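Bacterioferritin (Rhodobacter capsulatus, PDB 1JGC) probably stores iron as a ferritin-like shell of 24 subunits, oxidising ferrous iron with dioxygen and laying down ferric mineral in its central cavity, with one heme b per dimer. Local coordinates at residues G129-D132 and F133-Q137; F120-L123 and I124-E128; T86-C89 and D90-G93. All coordinates share one frame; numbering follows the deposited sequence.

Contact 1 (G129-D132 and F133-Q137); sequences GHVD and FLETQ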
ATOM      1  N   GLY A 129      10.721 -10.230 -44.596  1.00 25.07           N
ATOM      2  CA  GLY A 129       9.645  -9.785 -43.730  1.00 25.13           C
ATOM      3  C   GLY A 129       9.082  -8.454 -44.222  1.00 26.19           C
ATOM      4  O   GLY A 129       7.858  -8.282 -44.312  1.00 26.45           O
ATOM      5  N   HIS A 130       9.969  -7.512 -44.543  1.00 26.42           N
ATOM      6  CA  HIS A 130       9.550  -6.207 -45.054  1.00 28.02           C
ATOM      7  C   HIS A 130       8.849  -6.372 -46.404  1.00 27.40           C
ATOM      8  O   HIS A 130       7.851  -5.709 -46.678  1.00 26.80           O
ATOM      9  CB  HIS A 130      10.758  -5.278 -45.223  1.00 30.89           C
ATOM     10  CG  HIS A 130      11.380  -4.849 -43.931  1.00 35.92           C
ATOM     11  ND1 HIS A 130      12.656  -4.326 -43.858  1.00 38.68           N
ATOM     12  CD2 HIS A 130      10.898  -4.850 -42.662  1.00 37.25           C
ATOM     13  CE1 HIS A 130      12.934  -4.024 -42.599  1.00 39.94           C
ATOM     14  NE2 HIS A 130      11.884  -4.332 -41.854  1.00 39.83           N
ATOM     15  N   VAL A 131       9.374  -7.256 -47.249  1.00 26.91           N
ATOM     16  CA  VAL A 131       8.774  -7.488 -48.556  1.00 25.81           C
ATOM     17  C   VAL A 131       7.345  -7.975 -48.371  1.00 25.60           C
ATOM     18  O   VAL A 131       6.425  -7.501 -49.037  1.00 25.04           O
ATOM     19  CB  VAL A 131       9.562  -8.548 -49.375  1.00 25.11           C
ATOM     20  CG1 VAL A 131       8.791  -8.920 -50.630  1.00 24.10           C
ATOM     21  CG2 VAL A 131      10.917  -8.004 -49.759  1.00 24.39           C
ATOM     22  N   ASP A 132       7.165  -8.922 -47.458  1.00 25.60           N
ATOM     23  CA  ASP A 132       5.842  -9.473 -47.188  1.00 26.60           C
ATOM     24  C   ASP A 132       4.877  -8.347 -46.835  1.00 26.79           C
ATOM     25  O   ASP A 132       3.772  -8.246 -47.384  1.00 26.02           O
ATOM     26  CB  ASP A 132       5.923 -10.475 -46.035  1.00 26.86           C
ATOM     27  CG  ASP A 132       4.600 -11.176 -45.770  1.00 28.50           C
ATOM     28  OD1 ASP A 132       3.678 -11.081 -46.617  1.00 30.24           O
ATOM     29  OD2 ASP A 132       4.482 -11.839 -44.712  1.00 30.23           O
ATOM     30  N   PHE A 133       5.323  -7.492 -45.922  1.00 26.80           N
ATOM     31  CA  PHE A 133       4.526  -6.366 -45.467  1.00 27.35           C
ATOM     32  C   PHE A 133       4.182  -5.392 -46.604  1.00 26.99           C
ATOM     33  O   PHE A 133       3.013  -5.055 -46.807  1.00 26.49           O
ATOM     34  CB  PHE A 133       5.274  -5.636 -44.350  1.00 27.19           C
ATOM     35  CG  PHE A 133       4.633  -4.354 -43.943  1.00 28.47           C
ATOM     36  CD1 PHE A 133       3.514  -4.354 -43.119  1.00 27.77           C
ATOM     37  CD2 PHE A 133       5.128  -3.137 -44.422  1.00 29.03           C
ATOM     38  CE1 PHE A 133       2.888  -3.160 -42.773  1.00 29.64           C
ATOM     39  CE2 PHE A 133       4.511  -1.929 -44.083  1.00 30.17           C
ATOM     40  CZ  PHE A 133       3.385  -1.938 -43.255  1.00 29.25           C
ATOM     41  N   LEU A 134       5.201  -4.942 -47.335  1.00 26.98           N
ATOM     42  CA  LEU A 134       5.000  -4.009 -48.441  1.00 25.80           C
ATOM     43  C   LEU A 134       4.073  -4.583 -49.510  1.00 26.61           C
ATOM     44  O   LEU A 134       3.229  -3.869 -50.045  1.00 27.69           O
ATOM     45  CB  LEU A 134       6.342  -3.635 -49.071  1.00 25.26           C
ATOM     46  CG  LEU A 134       7.302  -2.781 -48.237  1.00 25.88           C
ATOM     47  CD1 LEU A 134       8.638  -2.625 -48.967  1.00 24.85           C
ATOM     48  CD2 LEU A 134       6.677  -1.419 -47.985  1.00 26.06           C
ATOM     49  N   GLU A 135       4.220  -5.868 -49.825  1.00 26.46           N
ATOM     50  CA  GLU A 135       3.359  -6.476 -50.833  1.00 26.86           C
ATOM     51  C   GLU A 135       1.914  -6.474 -50.355  1.00 26.89           C
ATOM     52  O   GLU A 135       0.995  -6.224 -51.133  1.00 27.89           O
ATOM     53  CB  GLU A 135       3.807  -7.908 -51.149  1.00 26.62           C
ATOM     54  CG  GLU A 135       5.173  -7.984 -51.812  1.00 27.45           C
ATOM     55  CD  GLU A 135       5.561  -9.400 -52.188  1.00 29.38           C
ATOM     56  OE1 GLU A 135       5.245 -10.326 -51.406  1.00 30.31           O
ATOM     57  OE2 GLU A 135       6.195  -9.588 -53.256  1.00 31.26           O
ATOM     58  N   THR A 136       1.713  -6.742 -49.073  1.00 26.53           N
ATOM     59  CA  THR A 136       0.374  -6.738 -48.520  1.00 25.88           C
ATOM     60  C   THR A 136      -0.186  -5.314 -48.555  1.00 25.91           C
ATOM     61  O   THR A 136      -1.361  -5.111 -48.852  1.00 26.31           O
ATOM     62  CB  THR A 136       0.382  -7.290 -47.083  1.00 26.08           C
ATOM     63  OG1 THR A 136       0.602  -8.707 -47.137  1.00 27.34           O
ATOM     64  CG2 THR A 136      -0.937  -6.998 -46.368  1.00 25.63           C
ATOM     65  N   GLN A 137       0.657  -4.327 -48.279  1.00 24.62           N
ATOM     66  CA  GLN A 137       0.204  -2.948 -48.289  1.00 24.21           C
ATOM     67  C   GLN A 137      -0.113  -2.454 -49.691  1.00 24.62           C
ATOM     68  O   GLN A 137      -1.066  -1.701 -49.891  1.00 24.77           O
ATOM     69  CB  GLN A 137       1.240  -2.038 -47.629  1.00 23.67           C
ATOM     70  CG  GLN A 137       1.241  -2.151 -46.121  1.00 23.96           C
ATOM     71  CD  GLN A 137      -0.148  -1.989 -45.543  1.00 23.84           C
ATOM     72  OE1 GLN A 137      -0.822  -0.991 -45.806  1.00 25.38           O
ATOM     73  NE2 GLN A 137      -0.588  -2.966 -44.757  1.00 22.85           N
TER
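Val131 and Glu135, one helical turn apart, run alongside each other and point the same way. The CG1 methyl of Val131 lies anti to the backbone N (chi1 171°), beside its own carbonyl carbon, and from this position meets the carboxylate carbon CD of Glu135 at 3.6 Å. The extended Glu135 chain passes over the Val131 carbonyl before its OE1 goes on to the N-terminal amine of Met1 of a neighbouring subunit. Asp132 and Thr136 form a second such pair, but Asp132 OD1 stays 3.9 Å from Thr136 OG1; the threonine hydroxyl finds its main partner in the backbone O of Asp34 of another subunit. CG of Leu134 sits 3.4 Å from His130 O, the oxygen that also receives a nearly linear bond from Leu134 N (2.8 Å). The Phe133 ring takes Gln137 CG against one face, toward the rim, and makes a cation-pi contact with Lys43. Side chains here thus contact two different neighbouring subunits, while His130 points into the bundle, NE2 bonded to Glu50 and ND1 weakly to Glu94. His130 is a ligand of the second iron in the loaded ferroxidase centre of this ferritin four-helix bundle, a site empty of metal here.

Contact 2 (F120-L123 and I124-E128); sequences FESL and ITDEE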
ATOM      1  N   PHE A 120      23.976 -12.748 -42.788  1.00 20.03           N
ATOM      2  CA  PHE A 120      23.259 -12.539 -44.040  1.00 20.13           C
ATOM      3  C   PHE A 120      21.954 -13.334 -44.079  1.00 20.75           C
ATOM      4  O   PHE A 120      20.990 -12.913 -44.726  1.00 19.09           O
ATOM      5  CB  PHE A 120      24.140 -12.880 -45.244  1.00 16.91           C
ATOM      6  CG  PHE A 120      25.180 -11.840 -45.535  1.00 16.20           C
ATOM      7  CD1 PHE A 120      24.809 -10.566 -45.946  1.00 14.52           C
ATOM      8  CD2 PHE A 120      26.531 -12.121 -45.375  1.00 16.10           C
ATOM      9  CE1 PHE A 120      25.766  -9.585 -46.194  1.00 13.26           C
ATOM     10  CE2 PHE A 120      27.492 -11.141 -45.621  1.00 15.58           C
ATOM     11  CZ  PHE A 120      27.105  -9.871 -46.031  1.00 13.72           C
ATOM     12  N   GLU A 121      21.905 -14.471 -43.389  1.00 20.70           N
ATOM     13  CA  GLU A 121      20.663 -15.236 -43.375  1.00 22.18           C
ATOM     14  C   GLU A 121      19.669 -14.474 -42.501  1.00 22.58           C
ATOM     15  O   GLU A 121      18.458 -14.475 -42.749  1.00 22.79           O
ATOM     16  CB  GLU A 121      20.882 -16.651 -42.836  1.00 20.92           C
ATOM     17  CG  GLU A 121      21.829 -17.472 -43.676  1.00 23.27           C
ATOM     18  CD  GLU A 121      21.461 -18.945 -43.712  1.00 23.98           C
ATOM     19  OE1 GLU A 121      20.666 -19.380 -42.856  1.00 25.31           O
ATOM     20  OE2 GLU A 121      21.973 -19.671 -44.594  1.00 24.57           O
ATOM     21  N   SER A 122      20.189 -13.803 -41.483  1.00 22.65           N
ATOM     22  CA  SER A 122      19.340 -13.020 -40.602  1.00 23.43           C
ATOM     23  C   SER A 122      18.821 -11.799 -41.384  1.00 22.49           C
ATOM     24  O   SER A 122      17.636 -11.472 -41.321  1.00 21.49           O
ATOM     25  CB  SER A 122      20.126 -12.588 -39.363  1.00 23.32           C
ATOM     26  OG  SER A 122      19.388 -11.656 -38.599  1.00 28.27           O
ATOM     27  N   LEU A 123      19.703 -11.138 -42.130  1.00 20.99           N
ATOM     28  CA  LEU A 123      19.286  -9.990 -42.921  1.00 21.45           C
ATOM     29  C   LEU A 123      18.274 -10.408 -43.991  1.00 21.84           C
ATOM     30  O   LEU A 123      17.264  -9.732 -44.205  1.00 22.52           O
ATOM     31  CB  LEU A 123      20.491  -9.328 -43.579  1.00 20.67           C
ATOM     32  CG  LEU A 123      21.467  -8.599 -42.648  1.00 22.64           C
ATOM     33  CD1 LEU A 123      22.685  -8.134 -43.448  1.00 21.79           C
ATOM     34  CD2 LEU A 123      20.772  -7.407 -41.990  1.00 22.62           C
ATOM     35  N   ILE A 124      18.543 -11.522 -44.663  1.00 21.18           N
ATOM     36  CA  ILE A 124      17.640 -12.023 -45.694  1.00 19.89           C
ATOM     37  C   ILE A 124      16.271 -12.263 -45.077  1.00 19.96           C
ATOM     38  O   ILE A 124      15.256 -11.895 -45.661  1.00 18.61           O
ATOM     39  CB  ILE A 124      18.167 -13.351 -46.317  1.00 20.57           C
ATOM     40  CG1 ILE A 124      19.377 -13.057 -47.209  1.00 18.41           C
ATOM     41  CG2 ILE A 124      17.063 -14.052 -47.116  1.00 17.65           C
ATOM     42  CD1 ILE A 124      20.077 -14.291 -47.720  1.00 19.28           C
ATOM     43  N   THR A 125      16.250 -12.871 -43.891  1.00 20.10           N
ATOM     44  CA  THR A 125      14.992 -13.142 -43.204  1.00 20.91           C
ATOM     45  C   THR A 125      14.235 -11.853 -42.873  1.00 21.83           C
ATOM     46  O   THR A 125      13.034 -11.775 -43.095  1.00 22.72           O
ATOM     47  CB  THR A 125      15.215 -13.950 -41.910  1.00 20.79           C
ATOM     48  OG1 THR A 125      15.909 -15.163 -42.223  1.00 21.78           O
ATOM     49  CG2 THR A 125      13.885 -14.309 -41.273  1.00 17.91           C
ATOM     50  N   ASP A 126      14.928 -10.841 -42.355  1.00 23.30           N
ATOM     51  CA  ASP A 126      14.266  -9.576 -42.039  1.00 25.03           C
ATOM     52  C   ASP A 126      13.740  -8.897 -43.307  1.00 26.32           C
ATOM     53  O   ASP A 126      12.622  -8.386 -43.329  1.00 26.04           O
ATOM     54  CB  ASP A 126      15.218  -8.601 -41.336  1.00 25.61           C
ATOM     55  CG  ASP A 126      15.662  -9.085 -39.974  1.00 27.91           C
ATOM     56  OD1 ASP A 126      14.916  -9.856 -39.326  1.00 28.83           O
ATOM     57  OD2 ASP A 126      16.761  -8.673 -39.539  1.00 30.29           O
ATOM     58  N   GLU A 127      14.550  -8.879 -44.361  1.00 27.02           N
ATOM     59  CA  GLU A 127      14.120  -8.240 -45.589  1.00 28.11           C
ATOM     60  C   GLU A 127      12.916  -8.948 -46.219  1.00 26.86           C
ATOM     61  O   GLU A 127      12.037  -8.295 -46.777  1.00 26.17           O
ATOM     62  CB  GLU A 127      15.289  -8.136 -46.573  1.00 31.18           C
ATOM     63  CG  GLU A 127      15.755  -6.687 -46.836  1.00 37.23           C
ATOM     64  CD  GLU A 127      16.326  -5.968 -45.596  1.00 41.77           C
ATOM     65  OE1 GLU A 127      15.595  -5.782 -44.584  1.00 43.77           O
ATOM     66  OE2 GLU A 127      17.521  -5.569 -45.634  1.00 44.71           O
ATOM     67  N   GLU A 128      12.855 -10.272 -46.130  1.00 25.22           N
ATOM     68  CA  GLU A 128      11.705 -10.956 -46.692  1.00 25.39           C
ATOM     69  C   GLU A 128      10.484 -10.551 -45.867  1.00 25.51           C
ATOM     70  O   GLU A 128       9.360 -10.500 -46.377  1.00 24.65           O
ATOM     71  CB  GLU A 128      11.914 -12.479 -46.703  1.00 25.79           C
ATOM     72  CG  GLU A 128      12.703 -12.947 -47.931  1.00 26.74           C
ATOM     73  CD  GLU A 128      12.602 -14.447 -48.214  1.00 28.26           C
ATOM     74  OE1 GLU A 128      11.555 -15.067 -47.922  1.00 29.05           O
ATOM     75  OE2 GLU A 128      13.573 -15.009 -48.759  1.00 28.10           O
TER
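Thr125 grips the carbonyl of Glu121 twice, through its hydroxyl and through its backbone N, within the long helix that carries Glu127 into the diiron site of the ferritin four-helix bundle, metal-free in this crystal. The hydroxyl bond, from Thr125 OG1 to Glu121 O, measures 2.7 Å; the amide bond from Thr125 N to the same oxygen is longer, at 3.0 Å. The two donors arrive from opposite faces of the carbonyl plane. With OG1 anti to its own carbonyl carbon (chi1 -56°), the hydroxyl folds back over the preceding turn. Ile124 is turned similarly, and its CG1 lies beside Phe120 O, which also accepts the Ile124 amide. The carboxylate of Asp126 hangs beside Ser122 O without bonding to it and reaches out weakly from OD2 to His54.

Around this first shell, Phe120 packs on Leu11 and Ala14 of helix 5-34 and on Ala104 of helix 83-111, while Leu123 touches Glu18, His54 and Ile58. Glu121 OE2 forms salt bridges with both Arg105 and Lys117 of a neighbouring subunit, whereas Glu128 divides its oxygens, OE2 to Arg102 and OE1 to Arg61 of that subunit, so both carboxylates bridge helix 83-111 and the neighbour. Glu127, a ligand of both irons in the loaded site, lies among Glu18, Glu51, Glu94 and His54, and its OE2 bonds weakly to Tyr101. Its backbone is fixed by a nearly straight bond (168°) from Glu127 N to Leu123 O, 2.8 Å long.

Contact 3 (T86-C89 and D90-G93); sequences TLEC and DLAG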
ATOM      1  N   THR A  86       6.070   5.588 -52.969  1.00 25.90           N
ATOM      2  CA  THR A  86       7.021   5.330 -51.886  1.00 25.23           C
ATOM      3  C   THR A  86       7.023   3.842 -51.539  1.00 24.89           C
ATOM      4  O   THR A  86       8.071   3.268 -51.228  1.00 23.45           O
ATOM      5  CB  THR A  86       6.715   6.187 -50.610  1.00 24.50           C
ATOM      6  OG1 THR A  86       5.393   5.916 -50.140  1.00 24.23           O
ATOM      7  CG2 THR A  86       6.831   7.669 -50.922  1.00 22.59           C
ATOM      8  N   LEU A  87       5.851   3.215 -51.609  1.00 24.61           N
ATOM      9  CA  LEU A  87       5.762   1.788 -51.331  1.00 25.75           C
ATOM     10  C   LEU A  87       6.541   1.068 -52.424  1.00 26.78           C
ATOM     11  O   LEU A  87       7.284   0.127 -52.153  1.00 27.66           O
ATOM     12  CB  LEU A  87       4.302   1.316 -51.340  1.00 25.06           C
ATOM     13  CG  LEU A  87       3.405   1.845 -50.225  1.00 24.38           C
ATOM     14  CD1 LEU A  87       2.005   1.304 -50.396  1.00 23.47           C
ATOM     15  CD2 LEU A  87       3.973   1.426 -48.885  1.00 24.00           C
ATOM     16  N   GLU A  88       6.369   1.527 -53.661  1.00 27.37           N
ATOM     17  CA  GLU A  88       7.052   0.936 -54.796  1.00 28.41           C
ATOM     18  C   GLU A  88       8.558   1.108 -54.674  1.00 26.59           C
ATOM     19  O   GLU A  88       9.328   0.161 -54.866  1.00 25.19           O
ATOM     20  CB  GLU A  88       6.557   1.568 -56.104  1.00 32.79           C
ATOM     21  CG  GLU A  88       5.120   1.210 -56.466  1.00 38.42           C
ATOM     22  CD  GLU A  88       4.938  -0.289 -56.737  1.00 43.44           C
ATOM     23  OE1 GLU A  88       5.704  -1.107 -56.150  1.00 43.96           O
ATOM     24  OE2 GLU A  88       4.015  -0.652 -57.531  1.00 46.53           O
ATOM     25  N   CYS A  89       8.985   2.318 -54.354  1.00 25.40           N
ATOM     26  CA  CYS A  89      10.405   2.559 -54.214  1.00 26.34           C
ATOM     27  C   CYS A  89      11.017   1.732 -53.089  1.00 27.01           C
ATOM     28  O   CYS A  89      12.115   1.187 -53.249  1.00 28.27           O
ATOM     29  CB  CYS A  89      10.673   4.039 -53.986  1.00 26.78           C
ATOM     30  SG  CYS A  89      10.365   5.030 -55.455  1.00 26.00           S
ATOM     31  N   ASP A  90      10.323   1.619 -51.958  1.00 26.08           N
ATOM     32  CA  ASP A  90      10.869   0.829 -50.859  1.00 25.41           C
ATOM     33  C   ASP A  90      10.945  -0.640 -51.264  1.00 25.21           C
ATOM     34  O   ASP A  90      11.935  -1.330 -50.981  1.00 25.37           O
ATOM     35  CB  ASP A  90      10.033   0.997 -49.582  1.00 25.66           C
ATOM     36  CG  ASP A  90      10.134   2.405 -48.996  1.00 26.67           C
ATOM     37  OD1 ASP A  90      11.232   3.001 -49.052  1.00 25.03           O
ATOM     38  OD2 ASP A  90       9.122   2.913 -48.468  1.00 27.59           O
ATOM     39  N   LEU A  91       9.911  -1.120 -51.945  1.00 24.40           N
ATOM     40  CA  LEU A  91       9.899  -2.506 -52.384  1.00 24.38           C
ATOM     41  C   LEU A  91      11.038  -2.743 -53.372  1.00 25.23           C
ATOM     42  O   LEU A  91      11.690  -3.787 -53.337  1.00 25.40           O
ATOM     43  CB  LEU A  91       8.560  -2.846 -53.034  1.00 22.93           C
ATOM     44  CG  LEU A  91       8.429  -4.263 -53.595  1.00 22.85           C
ATOM     45  CD1 LEU A  91       8.614  -5.279 -52.482  1.00 22.40           C
ATOM     46  CD2 LEU A  91       7.072  -4.423 -54.267  1.00 19.89           C
ATOM     47  N   ALA A  92      11.283  -1.770 -54.246  1.00 25.32           N
ATOM     48  CA  ALA A  92      12.354  -1.894 -55.230  1.00 26.03           C
ATOM     49  C   ALA A  92      13.702  -2.024 -54.517  1.00 26.78           C
ATOM     50  O   ALA A  92      14.555  -2.828 -54.910  1.00 26.87           O
ATOM     51  CB  ALA A  92      12.365  -0.683 -56.163  1.00 23.80           C
ATOM     52  N   GLY A  93      13.886  -1.231 -53.466  1.00 27.57           N
ATOM     53  CA  GLY A  93      15.123  -1.290 -52.711  1.00 28.67           C
ATOM     54  C   GLY A  93      15.304  -2.612 -51.973  1.00 30.40           C
ATOM     55  O   GLY A  93      16.434  -3.078 -51.793  1.00 30.81           O
TER
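Backbone hydrogen bonds join the two turns first: Asp90 N to Thr86 O (2.9 Å), Leu91 N to Leu87 O (2.9 Å), Ala92 N to Glu88 O (2.8 Å) and Gly93 N to Cys89 O (3.0 Å). All four are regular i to i+4 bonds of an alpha-helix.

Polar side chains add to this frame chiefly through partners beyond the two turns. The carboxylate of Asp90 folds back along the helix, its CG anti to the carbonyl carbon (chi1 -68°), and this brings OD2 near Thr86 O without a bond between the two acceptors. OD1 of the same carboxylate is held by Gln24 NE2 and, weakly, by His28, both on helix 5-34. A leucine here removes the carboxylate and would probably leave Gln24 NE2 with no more than its weak bond to Cys89 O. Thr86 OG1 is engaged away from Asp90, with Pro83 O and Gln32, and Glu88 OE2 makes a salt bridge with Arg84.

Helix 83-111 is one of the four long helices of the ferritin bundle, and it carries Glu94, a ligand of the second iron in the loaded site, immediately after Gly93.

The remaining contacts are van der Waals in kind. Leu91 runs side by side with Glu88, both pointing the same way, and its CD2 methyl comes to 4.1 Å from Glu88 OE1. Nearer the backbone, Leu91 CB rests 3.4 Å from Leu87 O, and Ala92 CB lies at the same distance from Glu88 O. Leu87 reaches Ile138 of helix 114-144, Met40 of helix 38-64 and Met157 of a neighbouring subunit.

From the N terminus, contact 3 (86-93) comes first, on helix 83-111, followed by contact 2 (120-128) and contact 1 (129-137), which adjoin on helix 114-144. Each spans successive turns of one helix, so none closes a long loop; they stand in series and neither nest nor cross. Contacts 1 and 3 meet across the interface of the two helices, where Leu134 CD1 packs 3.6 Å from Leu91 N. Contact 2, nearer the start of helix 114-144, has its centre about 17 Å from that of contact 3 and does not touch it. Contacts 1 and 2 both touch one neighbouring subunit, while contacts 1 and 3 both meet Met157 of another.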